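Local coordinates for pyridoxamine 5'-phosphate oxidase-related, FMN-binding protein (Mycobacterium smegmatis, PDB 6ECI), which binds flavin-adenine dinucleotide and probably sequesters it, a role linked to protection of mycobacteria against hypoxic and oxidative stress, at residues 7-12 / 42-47; 24-29 / 58-63. All blocks are in the same frame, centred on the assembly; numbering follows the deposited sequence.

Contact 1: residues 7-12 / 42-47; sequences LSATEC and QNRTVL
Thr10, in the first turn of helix 9-16, and Arg44, in the turn that leads into strand 46-49, are the residues whose backbones come closest, yet their CA atoms stay 9.4 Å apart. A single long side chain spans the gap. Arg44 extends from the turn, bends at chi2 and chi3, and brings its guanidinium group up to the start of the helix. There the two terminal nitrogens divide the work: NH1 lies 4.0 Å from Ala9 CB, while NH2 comes within 3.8 Å of Thr10 CA, obliquely to the guanidinium plane. The carbonyl oxygen of Ala9 sits over one face of the group. No hydrogen bond ties the segments, and this is van der Waals packing at the surface. The Arg44 side chain also touches Trp13 of the same helix, on which Val46 packs too. The start of the helix is capped by local bonds: Ser8 occupies the N-cap, and Glu11 OE2 accepts hydrogen bonds from both Ser8 N, at 2.7 Å, and Ser8 OG, the carboxylate being met on its anti side. Across the contact, Gln42 and Thr45 exchange backbone hydrogen bonds, the one from Thr45 N weak. The example thus joins two familiar elements, a helix N-terminus with the glutamate half of a capping box and the two-residue turn of a beta-hairpin, here linking strands 31-41 and 46-49.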
loop_
_atom_site.group_PDB
_atom_site.type_symbol
_atom_site.label_atom_id
_atom_site.label_comp_id
_atom_site.label_asym_id
_atom_site.label_seq_id
_atom_site.Cartn_x
_atom_site.Cartn_y
_atom_site.Cartn_z
ATOM N N LEU B 7 -16.282 -8.986 1.069
ATOM C CA LEU B 7 -15.693 -10.162 1.695
ATOM C C LEU B 7 -15.995 -10.181 3.186
ATOM O O LEU B 7 -16.019 -9.134 3.842
ATOM C CB LEU B 7 -14.181 -10.203 1.472
ATOM C CG LEU B 7 -13.713 -10.309 0.021
ATOM C CD1 LEU B 7 -12.195 -10.329 -0.044
ATOM C CD2 LEU B 7 -14.301 -11.546 -0.640
ATOM N N SER B 8 -16.224 -11.379 3.714
ATOM C CA SER B 8 -16.441 -11.560 5.139
ATOM C C SER B 8 -15.117 -11.461 5.891
ATOM O O SER B 8 -14.034 -11.419 5.301
ATOM C CB SER B 8 -17.101 -12.908 5.414
ATOM O OG SER B 8 -16.209 -13.969 5.122
ATOM N N ALA B 9 -15.214 -11.439 7.221
ATOM C CA ALA B 9 -14.014 -11.318 8.043
ATOM C C ALA B 9 -13.141 -12.562 7.941
ATOM O O ALA B 9 -11.909 -12.462 7.939
ATOM C CB ALA B 9 -14.395 -11.048 9.496
ATOM N N THR B 10 -13.760 -13.744 7.856
ATOM C CA THR B 10 -12.980 -14.976 7.819
ATOM C C THR B 10 -12.209 -15.115 6.511
ATOM O O THR B 10 -11.136 -15.731 6.489
ATOM C CB THR B 10 -13.887 -16.191 8.042
ATOM O OG1 THR B 10 -13.100 -17.390 8.025
ATOM C CG2 THR B 10 -14.959 -16.281 6.967
ATOM N N GLU B 11 -12.728 -14.550 5.419
ATOM C CA GLU B 11 -11.983 -14.566 4.165
ATOM C C GLU B 11 -10.825 -13.577 4.209
ATOM O O GLU B 11 -9.726 -13.879 3.730
ATOM C CB GLU B 11 -12.914 -14.258 2.992
ATOM C CG GLU B 11 -14.140 -15.158 2.918
ATOM C CD GLU B 11 -15.228 -14.609 2.008
ATOM O OE1 GLU B 11 -15.247 -14.969 0.815
ATOM O OE2 GLU B 11 -16.066 -13.817 2.485
ATOM N N CYS B 12 -11.049 -12.399 4.798
ATOM C CA CYS B 12 -10.014 -11.370 4.837
ATOM C C CYS B 12 -8.799 -11.834 5.633
ATOM O O CYS B 12 -7.659 -11.725 5.165
ATOM C CB CYS B 12 -10.577 -10.079 5.434
ATOM S SG CYS B 12 -11.908 -9.305 4.490
ATOM N N GLN B 42 -1.582 -13.126 13.149
ATOM C CA GLN B 42 -1.614 -13.960 14.350
ATOM C C GLN B 42 -2.872 -13.621 15.135
ATOM O O GLN B 42 -2.954 -12.541 15.730
ATOM C CB GLN B 42 -0.374 -13.745 15.215
ATOM C CG GLN B 42 0.876 -14.449 14.743
ATOM C CD GLN B 42 1.968 -14.414 15.790
ATOM O OE1 GLN B 42 1.970 -13.551 16.669
ATOM N NE2 GLN B 42 2.904 -15.355 15.707
ATOM N N ASN B 43 -3.839 -14.537 15.143
ATOM C CA ASN B 43 -5.062 -14.415 15.940
ATOM C C ASN B 43 -5.762 -13.081 15.682
ATOM O O ASN B 43 -6.001 -12.282 16.592
ATOM C CB ASN B 43 -4.762 -14.589 17.432
ATOM C CG ASN B 43 -3.989 -15.855 17.727
ATOM O OD1 ASN B 43 -2.909 -15.810 18.316
ATOM N ND2 ASN B 43 -4.536 -16.995 17.319
ATOM N N ARG B 44 -6.088 -12.854 14.410
ATOM C CA ARG B 44 -6.762 -11.629 13.979
ATOM C C ARG B 44 -6.003 -10.391 14.455
ATOM O O ARG B 44 -6.590 -9.424 14.940
ATOM C CB ARG B 44 -8.218 -11.601 14.453
ATOM C CG ARG B 44 -8.938 -12.921 14.255
ATOM C CD ARG B 44 -10.412 -12.747 13.939
ATOM N NE ARG B 44 -10.854 -13.750 12.971
ATOM C CZ ARG B 44 -12.061 -13.785 12.416
ATOM N NH1 ARG B 44 -12.971 -12.873 12.734
ATOM N NH2 ARG B 44 -12.359 -14.740 11.544
ATOM N N THR B 45 -4.676 -10.445 14.350
ATOM C CA THR B 45 -3.823 -9.281 14.540
ATOM C C THR B 45 -2.785 -9.274 13.429
ATOM O O THR B 45 -2.480 -10.310 12.833
ATOM C CB THR B 45 -3.117 -9.266 15.908
ATOM O OG1 THR B 45 -2.085 -10.260 15.934
ATOM C CG2 THR B 45 -4.099 -9.530 17.035
ATOM N N VAL B 46 -2.242 -8.093 13.155
ATOM C CA VAL B 46 -1.255 -7.903 12.097
ATOM C C VAL B 46 0.083 -7.646 12.777
ATOM O O VAL B 46 0.344 -6.544 13.271
ATOM C CB VAL B 46 -1.642 -6.762 11.149
ATOM C CG1 VAL B 46 -0.617 -6.624 10.032
ATOM C CG2 VAL B 46 -3.031 -7.000 10.577
ATOM N N LEU B 47 0.939 -8.664 12.800
ATOM C CA LEU B 47 2.227 -8.584 13.476
ATOM C C LEU B 47 3.323 -8.159 12.511
ATOM O O LEU B 47 3.385 -8.638 11.376
ATOM C CB LEU B 47 2.590 -9.933 14.097
ATOM C CG LEU B 47 3.990 -10.026 14.705
ATOM C CD1 LEU B 47 4.105 -9.148 15.942
ATOM C CD2 LEU B 47 4.328 -11.462 15.036
#

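Contact 2: residues 24-29 / 58-63; sequences IVTTVD and SAAINN
Ile24 and Thr26 of strand 21-28 meet the last turn of helix 55-60, a helix-on-sheet packing within the split-barrel fold expected of this flavin-binding family. The backbones come close, with the CA atoms of Thr26 and Ala60 6.1 Å apart, consistent with the small alanines the helix offers here. Ile24 begins the contact: its CG2 branch, anti to the backbone N, reaches Ala60 CB at 4.0 Å, and the side chain also packs on Ile37, Val65 and Val117. Val25 points its side chain from the other face of the strand, where it meets Leu66 of its own chain and Ser32 of the second subunit. Thr26 then supplies most of the strand's share. With chi1 at 55°, its two branches are spread over neighbouring alanines: OG1 lies 3.7 Å from Ala59 CB, whereas CG2 rests between Ala59 O, at 3.5 Å, and Ala60 CA, at 3.7 Å. The strand therefore has two working faces, for Thr27 again turns from the helix and its OG1 is hydrogen-bonded to Ser32 OG of the second subunit. The helix, for its part, ends in a type II turn from Ala60 to Asn63, closed by the bond from Asn63 N to Ala60 O. Asn63 ND2 also donates to Ala59 O at 3.1 Å, approaching from above the carbonyl plane, 66° out of it.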
loop_
_atom_site.group_PDB
_atom_site.type_symbol
_atom_site.label_atom_id
_atom_site.label_comp_id
_atom_site.label_asym_id
_atom_site.label_seq_id
_atom_site.Cartn_x
_atom_site.Cartn_y
_atom_site.Cartn_z
ATOM N N ILE B 24 1.521 -0.056 6.065
ATOM C CA ILE B 24 0.945 0.763 7.123
ATOM C C ILE B 24 0.732 2.169 6.579
ATOM O O ILE B 24 1.636 2.750 5.964
ATOM C CB ILE B 24 1.859 0.788 8.360
ATOM C CG1 ILE B 24 1.885 -0.575 9.049
ATOM C CG2 ILE B 24 1.409 1.862 9.340
ATOM C CD1 ILE B 24 0.703 -0.835 9.954
ATOM N N VAL B 25 -0.459 2.719 6.792
ATOM C CA VAL B 25 -0.788 4.076 6.367
ATOM C C VAL B 25 -1.112 4.888 7.611
ATOM O O VAL B 25 -2.043 4.552 8.355
ATOM C CB VAL B 25 -1.959 4.098 5.369
ATOM C CG1 VAL B 25 -2.369 5.529 5.054
ATOM C CG2 VAL B 25 -1.580 3.361 4.093
ATOM N N THR B 26 -0.343 5.949 7.843
ATOM C CA THR B 26 -0.527 6.824 8.989
ATOM C C THR B 26 -0.925 8.215 8.516
ATOM O O THR B 26 -0.551 8.647 7.422
ATOM C CB THR B 26 0.744 6.903 9.843
ATOM O OG1 THR B 26 1.850 7.307 9.024
ATOM C CG2 THR B 26 1.048 5.550 10.466
ATOM N N THR B 27 -1.683 8.918 9.354
ATOM C CA THR B 27 -2.297 10.183 8.972
ATOM C C THR B 27 -2.112 11.219 10.070
ATOM O O THR B 27 -2.401 10.947 11.239
ATOM C CB THR B 27 -3.787 9.996 8.680
ATOM O OG1 THR B 27 -3.951 8.971 7.693
ATOM C CG2 THR B 27 -4.395 11.289 8.174
ATOM N N VAL B 28 -1.641 12.406 9.684
ATOM C CA VAL B 28 -1.466 13.539 10.590
ATOM C C VAL B 28 -1.788 14.808 9.808
ATOM O O VAL B 28 -1.017 15.209 8.928
ATOM C CB VAL B 28 -0.047 13.619 11.173
ATOM C CG1 VAL B 28 0.184 14.979 11.814
ATOM C CG2 VAL B 28 0.175 12.523 12.188
ATOM N N ASP B 29 -2.926 15.432 10.117
ATOM C CA ASP B 29 -3.280 16.768 9.633
ATOM C C ASP B 29 -3.183 16.865 8.106
ATOM O O ASP B 29 -2.302 17.515 7.546
ATOM C CB ASP B 29 -2.402 17.830 10.304
ATOM C CG ASP B 29 -2.936 18.262 11.658
ATOM O OD1 ASP B 29 -4.152 18.104 11.899
ATOM O OD2 ASP B 29 -2.139 18.761 12.480
ATOM N N SER B 58 7.722 6.398 15.229
ATOM C CA SER B 58 7.055 7.599 15.717
ATOM C C SER B 58 5.680 7.789 15.086
ATOM O O SER B 58 4.785 8.359 15.720
ATOM C CB SER B 58 7.937 8.820 15.450
ATOM O OG SER B 58 7.317 10.008 15.908
ATOM N N ALA B 59 5.487 7.317 13.855
ATOM C CA ALA B 59 4.264 7.618 13.119
ATOM C C ALA B 59 3.127 6.649 13.423
ATOM O O ALA B 59 1.967 7.066 13.496
ATOM C CB ALA B 59 4.543 7.626 11.614
ATOM N N ALA B 60 3.427 5.364 13.600
ATOM C CA ALA B 60 2.390 4.343 13.693
ATOM C C ALA B 60 2.101 3.896 15.118
ATOM O O ALA B 60 0.932 3.734 15.481
ATOM C CB ALA B 60 2.778 3.120 12.856
ATOM N N ILE B 61 3.141 3.692 15.928
ATOM C CA ILE B 61 2.964 3.076 17.236
ATOM C C ILE B 61 2.103 3.965 18.120
ATOM O O ILE B 61 2.333 5.175 18.227
ATOM C CB ILE B 61 4.335 2.794 17.869
ATOM C CG1 ILE B 61 5.035 1.660 17.112
ATOM C CG2 ILE B 61 4.185 2.454 19.342
ATOM C CD1 ILE B 61 6.391 1.293 17.665
ATOM N N ASN B 62 1.088 3.358 18.744
ATOM C CA ASN B 62 0.145 4.022 19.647
ATOM C C ASN B 62 -0.712 5.071 18.940
ATOM O O ASN B 62 -1.292 5.947 19.592
ATOM C CB ASN B 62 0.865 4.644 20.850
ATOM C CG ASN B 62 1.568 3.607 21.702
ATOM O OD1 ASN B 62 0.993 2.572 22.040
ATOM N ND2 ASN B 62 2.822 3.872 22.040
ATOM N N ASN B 63 -0.808 4.996 17.614
ATOM C CA ASN B 63 -1.688 5.847 16.829
ATOM C C ASN B 63 -2.621 4.981 15.994
ATOM O O ASN B 63 -2.383 3.785 15.795
ATOM C CB ASN B 63 -0.895 6.787 15.907
ATOM C CG ASN B 63 -0.096 7.821 16.673
ATOM O OD1 ASN B 63 -0.606 8.462 17.592
ATOM N ND2 ASN B 63 1.171 7.985 16.299
#

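In the fold
Contacts 1 and 2 lie on opposite sides of the chain's centre, their centres about 21 Å apart and their nearest atoms about 6 Å, without touching. Their segments alternate along the chain, helix 9-16 being followed by strand 21-28 and strand 46-49 by helix 55-60; both contacts reach the same antiparallel sheet. They differ in their relation to the flavin. In contact 1 the side chain of Ala9 is about 12 Å from a bound FAD, whereas in contact 2 the side chain of Ile24 is about 8 Å from one. The side chain of Ala59 is also about 4 Å from that of the FAD-binding residue Lys55, one turn earlier on the same helix, which sets contact 2 close to the pocket.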